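Local coordinates for uncharacterized protein (Pseudomonas syringae pv. tomato, PDB 3K4I), which is of unknown function but carries the RraA-like fold, an alpha/beta domain built round a mixed beta-sheet, and assembles as a trimer, at residues Ser29-Ser34 against Leu191-Val196; Gly55-Val60 against Ile163-Gly168. All blocks are in the same frame, centred on the assembly; numbering follows the deposited sequence.

Interaction 1. Residues Ser29-Ser34 against Leu191-Val196; sequences SDALDS and LRARAV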
loop_
_atom_site.group_PDB
_atom_site.type_symbol
_atom_site.label_atom_id
_atom_site.label_comp_id
_atom_site.label_asym_id
_atom_site.label_seq_id
_atom_site.Cartn_x
_atom_site.Cartn_y
_atom_site.Cartn_z
ATOM N N SER C 29 5.589 18.387 -11.244
ATOM C CA SER C 29 4.647 19.065 -10.349
ATOM C C SER C 29 5.150 20.460 -9.926
ATOM O O SER C 29 4.390 21.441 -9.958
ATOM C CB SER C 29 4.383 18.198 -9.130
ATOM O OG SER C 29 3.446 18.844 -8.259
ATOM N N ASP C 30 6.428 20.570 -9.581
ATOM C CA ASP C 30 7.018 21.891 -9.228
ATOM C C ASP C 30 6.951 22.854 -10.425
ATOM O O ASP C 30 6.658 24.043 -10.268
ATOM C CB ASP C 30 8.472 21.721 -8.740
ATOM C CG ASP C 30 8.568 20.991 -7.402
ATOM O OD1 ASP C 30 7.522 20.648 -6.801
ATOM O OD2 ASP C 30 9.718 20.705 -6.958
ATOM N N ALA C 31 7.144 22.325 -11.633
ATOM C CA ALA C 31 7.045 23.134 -12.853
ATOM C C ALA C 31 5.615 23.635 -13.071
ATOM O O ALA C 31 5.382 24.806 -13.380
ATOM C CB ALA C 31 7.512 22.324 -14.064
ATOM N N LEU C 32 4.666 22.727 -12.939
ATOM C CA LEU C 32 3.260 23.111 -13.016
ATOM C C LEU C 32 2.929 24.179 -11.979
ATOM O O LEU C 32 2.273 25.159 -12.307
ATOM C CB LEU C 32 2.361 21.917 -12.836
ATOM C CG LEU C 32 2.268 21.035 -14.077
ATOM C CD1 LEU C 32 1.665 19.688 -13.612
ATOM C CD2 LEU C 32 1.383 21.668 -15.159
ATOM N N ASP C 33 3.413 23.992 -10.751
ATOM C CA ASP C 33 3.106 24.930 -9.669
ATOM C C ASP C 33 3.594 26.326 -10.038
ATOM O O ASP C 33 2.957 27.322 -9.705
ATOM C CB ASP C 33 3.804 24.517 -8.364
ATOM C CG ASP C 33 3.109 23.388 -7.646
ATOM O OD1 ASP C 33 2.035 22.933 -8.104
ATOM O OD2 ASP C 33 3.666 22.959 -6.608
ATOM N N SER C 34 4.748 26.400 -10.717
ATOM C CA SER C 34 5.302 27.683 -11.168
ATOM C C SER C 34 4.453 28.348 -12.233
ATOM O O SER C 34 4.639 29.536 -12.540
ATOM C CB SER C 34 6.773 27.538 -11.646
ATOM O OG SER C 34 6.851 26.917 -12.906
ATOM N N LEU C 191 10.421 21.750 -20.007
ATOM C CA LEU C 191 11.555 22.659 -19.902
ATOM C C LEU C 191 11.782 23.143 -18.457
ATOM O O LEU C 191 12.911 23.103 -17.942
ATOM C CB LEU C 191 11.368 23.862 -20.848
ATOM C CG LEU C 191 12.471 24.915 -20.957
ATOM C CD1 LEU C 191 13.687 24.333 -21.689
ATOM C CD2 LEU C 191 11.956 26.136 -21.709
ATOM N N ARG C 192 10.705 23.557 -17.784
ATOM C CA ARG C 192 10.844 24.011 -16.409
ATOM C C ARG C 192 11.256 22.874 -15.454
ATOM O O ARG C 192 12.094 23.084 -14.564
ATOM C CB ARG C 192 9.543 24.685 -15.926
ATOM C CG ARG C 192 9.365 26.066 -16.545
ATOM C CD ARG C 192 8.009 26.650 -16.222
ATOM N NE ARG C 192 7.851 27.969 -16.838
ATOM C CZ ARG C 192 7.502 29.073 -16.182
ATOM N NH1 ARG C 192 7.225 29.027 -14.883
ATOM N NH2 ARG C 192 7.408 30.223 -16.844
ATOM N N ALA C 193 10.710 21.675 -15.677
ATOM C CA ALA C 193 10.997 20.522 -14.837
ATOM C C ALA C 193 12.468 20.148 -14.945
ATOM O O ALA C 193 13.099 19.795 -13.967
ATOM C CB ALA C 193 10.111 19.313 -15.216
ATOM N N ARG C 194 13.007 20.234 -16.156
ATOM C CA ARG C 194 14.413 19.918 -16.325
ATOM C C ARG C 194 15.322 20.868 -15.521
ATOM O O ARG C 194 16.359 20.453 -14.973
ATOM C CB ARG C 194 14.738 20.014 -17.807
ATOM C CG ARG C 194 16.017 19.348 -18.155
ATOM C CD ARG C 194 16.652 20.082 -19.279
ATOM N NE ARG C 194 15.818 20.115 -20.479
ATOM C CZ ARG C 194 16.278 20.441 -21.683
ATOM N NH1 ARG C 194 17.571 20.729 -21.854
ATOM N NH2 ARG C 194 15.461 20.451 -22.726
ATOM N N ALA C 195 14.965 22.149 -15.512
ATOM C CA ALA C 195 15.673 23.174 -14.775
ATOM C C ALA C 195 15.561 22.951 -13.262
ATOM O O ALA C 195 16.532 23.126 -12.527
ATOM C CB ALA C 195 15.147 24.556 -15.168
ATOM N N VAL C 196 14.364 22.579 -12.786
ATOM C CA VAL C 196 14.193 22.199 -11.385
ATOM C C VAL C 196 15.118 21.030 -10.977
ATOM O O VAL C 196 15.795 21.091 -9.938
ATOM C CB VAL C 196 12.717 21.828 -11.097
ATOM C CG1 VAL C 196 12.572 21.222 -9.688
ATOM C CG2 VAL C 196 11.837 23.042 -11.245
#
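A31 and A193 meet where two helices, 25-33 near the N-terminal end of the chain and the long helix 186-207 towards its C-terminal end, pack against each other at the periphery of the subunit. The axes of the short segments come within 8.1 Å at a crossing angle of 118°, consistent with alanine on both helices at the crossing: A31 CB is 3.6 Å from R192 CB and 4.1 Å from A193 CB. In this RraA-like subunit the packing brings the long helix 186-207 back onto a helix formed more than 150 residues earlier. Beyond the alanines, R192 runs extended from CG to NE, and its NH1 donates to S34 OG over 2.9 Å, with the acceptor almost in the guanidinium plane and an N-H...O angle of 154°. S34 OG in turn donates to A31 O at 2.6 Å, so one hydroxyl is held by two bonds; NE of the same arginine forms a salt bridge with E188. At the other end, V196 CG1 touches D30 OD2 at 4.0 Å, the two side chains crossing nearly at a right angle, while the D30 carboxylate is paired with R123 of the second subunit.

Interaction 2. Residues Gly55-Val60 against Ile163-Gly168; sequences GIAFTV and ITIQPG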
loop_
_atom_site.group_PDB
_atom_site.type_symbol
_atom_site.label_atom_id
_atom_site.label_comp_id
_atom_site.label_asym_id
_atom_site.label_seq_id
_atom_site.Cartn_x
_atom_site.Cartn_y
_atom_site.Cartn_z
ATOM N N GLY C 55 3.071 9.168 -21.166
ATOM C CA GLY C 55 2.328 9.037 -22.438
ATOM C C GLY C 55 1.146 9.984 -22.492
ATOM O O GLY C 55 0.970 10.839 -21.606
ATOM N N ILE C 56 0.353 9.843 -23.547
ATOM C CA ILE C 56 -0.730 10.767 -23.840
ATOM C C ILE C 56 -2.015 10.205 -23.286
ATOM O O ILE C 56 -2.335 9.059 -23.556
ATOM C CB ILE C 56 -0.853 10.906 -25.381
ATOM C CG1 ILE C 56 0.494 11.343 -25.968
ATOM C CG2 ILE C 56 -1.993 11.826 -25.746
ATOM C CD1 ILE C 56 1.062 12.706 -25.405
ATOM N N ALA C 57 -2.757 11.020 -22.541
ATOM C CA ALA C 57 -3.983 10.563 -21.915
ATOM C C ALA C 57 -5.003 10.145 -22.964
ATOM O O ALA C 57 -5.296 10.915 -23.880
ATOM C CB ALA C 57 -4.580 11.679 -21.039
ATOM N N PHE C 58 -5.571 8.950 -22.787
ATOM C CA PHE C 58 -6.731 8.510 -23.507
ATOM C C PHE C 58 -7.742 8.265 -22.388
ATOM O O PHE C 58 -7.489 7.422 -21.514
ATOM C CB PHE C 58 -6.440 7.192 -24.229
ATOM C CG PHE C 58 -7.627 6.624 -24.940
ATOM C CD1 PHE C 58 -7.758 6.811 -26.318
ATOM C CD2 PHE C 58 -8.645 5.957 -24.234
ATOM C CE1 PHE C 58 -8.838 6.313 -27.013
ATOM C CE2 PHE C 58 -9.772 5.461 -24.917
ATOM C CZ PHE C 58 -9.851 5.627 -26.324
ATOM N N THR C 59 -8.809 9.046 -22.389
ATOM C CA THR C 59 -9.726 9.089 -21.240
ATOM C C THR C 59 -10.897 8.126 -21.377
ATOM O O THR C 59 -11.420 7.882 -22.477
ATOM C CB THR C 59 -10.257 10.509 -21.008
ATOM O OG1 THR C 59 -10.831 11.026 -22.219
ATOM C CG2 THR C 59 -9.138 11.449 -20.571
ATOM N N VAL C 60 -11.319 7.576 -20.248
ATOM C CA VAL C 60 -12.436 6.626 -20.226
ATOM C C VAL C 60 -13.299 7.043 -19.046
ATOM O O VAL C 60 -12.786 7.161 -17.924
ATOM C CB VAL C 60 -11.910 5.193 -19.958
ATOM C CG1 VAL C 60 -13.066 4.190 -20.013
ATOM C CG2 VAL C 60 -10.795 4.829 -20.964
ATOM N N ILE C 163 -9.224 17.953 -10.631
ATOM C CA ILE C 163 -8.211 18.070 -11.686
ATOM C C ILE C 163 -8.811 17.573 -12.982
ATOM O O ILE C 163 -9.255 16.449 -13.073
ATOM C CB ILE C 163 -6.943 17.237 -11.348
ATOM C CG1 ILE C 163 -6.427 17.597 -9.949
ATOM C CG2 ILE C 163 -5.819 17.422 -12.399
ATOM C CD1 ILE C 163 -6.014 19.046 -9.843
ATOM N N THR C 164 -8.784 18.430 -13.993
ATOM C CA THR C 164 -9.304 18.112 -15.294
ATOM C C THR C 164 -8.221 17.392 -16.110
ATOM O O THR C 164 -7.068 17.825 -16.098
ATOM C CB THR C 164 -9.750 19.404 -16.007
ATOM O OG1 THR C 164 -10.959 19.869 -15.388
ATOM C CG2 THR C 164 -9.990 19.154 -17.514
ATOM N N ILE C 165 -8.607 16.295 -16.765
ATOM C CA ILE C 165 -7.751 15.555 -17.723
ATOM C C ILE C 165 -8.490 15.609 -19.054
ATOM O O ILE C 165 -9.652 15.160 -19.181
ATOM C CB ILE C 165 -7.503 14.061 -17.349
ATOM C CG1 ILE C 165 -6.861 13.918 -15.956
ATOM C CG2 ILE C 165 -6.618 13.400 -18.384
ATOM C CD1 ILE C 165 -7.859 13.602 -14.848
ATOM N N GLN C 166 -7.840 16.221 -20.033
ATOM C CA GLN C 166 -8.329 16.233 -21.399
ATOM C C GLN C 166 -7.586 15.161 -22.201
ATOM O O GLN C 166 -6.389 14.943 -21.985
ATOM C CB GLN C 166 -8.028 17.592 -22.041
ATOM C CG GLN C 166 -8.797 18.774 -21.478
ATOM C CD GLN C 166 -10.218 18.830 -21.978
ATOM O OE1 GLN C 166 -10.661 17.967 -22.732
ATOM N NE2 GLN C 166 -10.960 19.852 -21.543
ATOM N N PRO C 167 -8.305 14.489 -23.121
ATOM C CA PRO C 167 -7.632 13.605 -24.079
ATOM C C PRO C 167 -6.465 14.359 -24.703
ATOM O O PRO C 167 -6.635 15.479 -25.225
ATOM C CB PRO C 167 -8.693 13.346 -25.147
ATOM C CG PRO C 167 -10.028 13.676 -24.472
ATOM C CD PRO C 167 -9.725 14.731 -23.459
ATOM N N GLY C 168 -5.296 13.739 -24.663
ATOM C CA GLY C 168 -4.101 14.362 -25.270
ATOM C C GLY C 168 -3.159 14.983 -24.248
ATOM O O GLY C 168 -2.025 15.359 -24.568
#
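A57 O accepts a hydrogen bond from G168 N at 2.9 Å, a nearly straight bond (N-H...O 162°) that lies in the carbonyl plane on a lone pair, while the directions of the touching backbones, CA 56 to 59 and CA 165 to 168, differ by 129°. The same oxygen also receives a CA-H...O contact from P167 CA. Strand 53-63 belongs to the mixed sheet of the RraA-like fold, and the turn after strand 163-165 leads into strand 170-174, which pairs antiparallel with strand 53-63. I165 sits over A57 and T59, its CG2 3.8 Å from A57 CB and 3.9 Å from T59 CG2; it is directed there by being anti to the backbone N, with CG1 beside that N (chi1 -58°). T59 OG1 lies 3.6 Å from P167 CG, but its polar partner is V156 O. At the other end I56 CG2 presses on G168 CA at 3.3 Å, tighter than usual van der Waals contact. G168 adopts a backbone conformation with positive phi, which glycine accommodates readily. The chemistry implies that the turn is tied to the strand by one well-directed backbone bond, flanked by methyl contacts of A57, T59 and I165.

Overall arrangement
Both contacts are partly buried, but interaction 2 lies deeper, with its centre about 9 Å from that of the chain against 16 Å for interaction 1, and four of its seven touching residues are buried against two of six. They share no element: interaction 1 joins two helices, whereas interaction 2 sets the end of strand 163-165 and the turn after it against strand 53-63. Their polar links differ accordingly, side chain to side chain near the surface and backbone to backbone further in. Residues of interaction 1 reach the second subunit, while no other chain touches interaction 2. Their centres are about 20 Å apart, and along the chain interaction 2 is nested within the loop that interaction 1 closes.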